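PDB 5IHX: tyrosine--tRNA ligase, mitochondrial from Emericella nidulans, which probably attaches tyrosine to its cognate tRNA in an ATP-dependent reaction, and is represented here by a C-terminally truncated form that retains the catalytic domain. Local coordinates for residues A[58-63]-A[232-237]. Numbering follows the deposited sequence.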
# COMPACT_ATOMS: atom_id res chain seq x y z
N HIS A 58 11.62 -28.43 15.31
CA HIS A 58 12.67 -29.16 16.01
C HIS A 58 13.82 -29.53 15.07
O HIS A 58 14.99 -29.34 15.41
CB HIS A 58 12.09 -30.40 16.69
CG HIS A 58 13.13 -31.36 17.18
ND1 HIS A 58 13.80 -31.19 18.37
CD2 HIS A 58 13.57 -32.54 16.66
CE1 HIS A 58 14.64 -32.20 18.55
NE2 HIS A 58 14.51 -33.03 17.52
N ARG A 59 13.49 -30.06 13.89
CA ARG A 59 14.54 -30.46 12.95
C ARG A 59 15.33 -29.24 12.46
O ARG A 59 16.55 -29.30 12.33
CB ARG A 59 13.97 -31.19 11.73
CG ARG A 59 13.82 -32.69 11.92
CD ARG A 59 13.78 -33.43 10.58
NE ARG A 59 12.61 -33.13 9.77
CZ ARG A 59 12.64 -32.95 8.45
NH1 ARG A 59 13.79 -33.04 7.77
NH2 ARG A 59 11.52 -32.68 7.79
N VAL A 60 14.63 -28.14 12.19
CA VAL A 60 15.29 -26.93 11.71
C VAL A 60 16.35 -26.44 12.70
O VAL A 60 17.48 -26.17 12.31
CB VAL A 60 14.26 -25.79 11.45
CG1 VAL A 60 14.96 -24.44 11.27
CG2 VAL A 60 13.41 -26.10 10.23
N PHE A 61 15.97 -26.35 13.97
CA PHE A 61 16.88 -25.86 15.00
C PHE A 61 17.99 -26.87 15.30
O PHE A 61 19.09 -26.48 15.69
CB PHE A 61 16.12 -25.52 16.27
CG PHE A 61 15.51 -24.15 16.26
CD1 PHE A 61 16.31 -23.02 16.37
CD2 PHE A 61 14.14 -23.97 16.14
CE1 PHE A 61 15.77 -21.76 16.36
CE2 PHE A 61 13.59 -22.71 16.13
CZ PHE A 61 14.40 -21.60 16.24
N THR A 62 17.69 -28.15 15.14
CA THR A 62 18.70 -29.18 15.35
C THR A 62 19.79 -29.07 14.29
O THR A 62 20.97 -29.09 14.61
CB THR A 62 18.08 -30.59 15.32
OG1 THR A 62 17.12 -30.73 16.37
CG2 THR A 62 19.16 -31.66 15.49
N GLU A 63 19.37 -28.96 13.03
CA GLU A 63 20.30 -29.00 11.91
C GLU A 63 20.97 -27.66 11.61
O GLU A 63 22.09 -27.63 11.11
CB GLU A 63 19.56 -29.47 10.65
CG GLU A 63 18.95 -30.86 10.78
CD GLU A 63 19.98 -31.94 11.05
OE1 GLU A 63 21.17 -31.72 10.74
OE2 GLU A 63 19.60 -33.00 11.58
N GLY A 232 19.05 -14.58 6.75
CA GLY A 232 19.17 -15.79 7.55
C GLY A 232 18.13 -15.96 8.64
O GLY A 232 18.14 -16.97 9.36
N CYS A 233 17.23 -14.99 8.78
CA CYS A 233 16.21 -15.05 9.83
C CYS A 233 15.02 -15.91 9.40
O CYS A 233 13.99 -15.40 8.95
CB CYS A 233 15.74 -13.65 10.19
SG CYS A 233 14.78 -13.60 11.70
N GLN A 234 15.17 -17.22 9.56
CA GLN A 234 14.19 -18.18 9.07
C GLN A 234 12.97 -18.32 9.98
O GLN A 234 11.90 -18.73 9.52
CB GLN A 234 14.87 -19.54 8.88
CG GLN A 234 14.01 -20.59 8.20
CD GLN A 234 14.76 -21.89 7.98
OE1 GLN A 234 15.98 -21.90 7.88
NE2 GLN A 234 14.02 -22.99 7.92
N VAL A 235 13.13 -17.96 11.25
CA VAL A 235 12.08 -18.19 12.25
C VAL A 235 11.55 -16.89 12.86
O VAL A 235 12.30 -15.95 13.08
CB VAL A 235 12.58 -19.11 13.39
CG1 VAL A 235 11.45 -19.45 14.35
CG2 VAL A 235 13.20 -20.38 12.83
N GLN A 236 10.24 -16.85 13.11
CA GLN A 236 9.64 -15.74 13.86
C GLN A 236 8.90 -16.27 15.08
O GLN A 236 8.22 -17.29 15.01
CB GLN A 236 8.66 -14.95 12.98
CG GLN A 236 7.96 -13.82 13.75
CD GLN A 236 6.99 -12.99 12.91
OE1 GLN A 236 6.35 -12.08 13.42
NE2 GLN A 236 6.90 -13.30 11.62
N VAL A 237 9.06 -15.56 16.20
CA VAL A 237 8.29 -15.84 17.41
C VAL A 237 7.47 -14.62 17.81
O VAL A 237 7.93 -13.48 17.67
CB VAL A 237 9.21 -16.26 18.58
CG1 VAL A 237 10.25 -15.19 18.88
CG2 VAL A 237 8.39 -16.57 19.83
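Val235 meets the ring of Phe61 obliquely, with Val235 CG2 3.8 Å from Phe61 CZ and Val235 CG1 4.1 Å from Phe61 CZ, so the para carbon touches both methyls. Val235 and Val60 contribute most of the area in this small contact, 47 and 44 Å² of the 160 Å² buried between the segments. The phenyl reaches the valine because Phe61 CG stands anti to the carbonyl carbon (chi1 -84°), which carries the ring towards the strand; Phe37 meets it as well. Topologically, helix 54-63 packs near the start of strand 235-238 of the Rossmann-fold catalytic domain of class I synthetases, where that strand runs between parallel strands 68-72 and 277-280. One residue further along, Gln236 lines the tyrosine pocket, whereas the Val235 side chain is about 12 Å from the bound amino acid. In the second pairing Gln234, CG anti to the backbone N (chi1 -172°) and extended beyond, brings its amide up to the opposing Val60 methyls; the two side chains share the 9.2 Å between Val60 CA and Gln234 CA. Gln234 NE2 sits 3.8 Å from Val60 CG1 and 3.9 Å from Val60 CG2, in van der Waals contact only; its hydrogen bonds go to the carbonyls of Leu273 and Lys275, while Gln234 OE1 accepts from Lys64 NZ, fixing the amide at both ends.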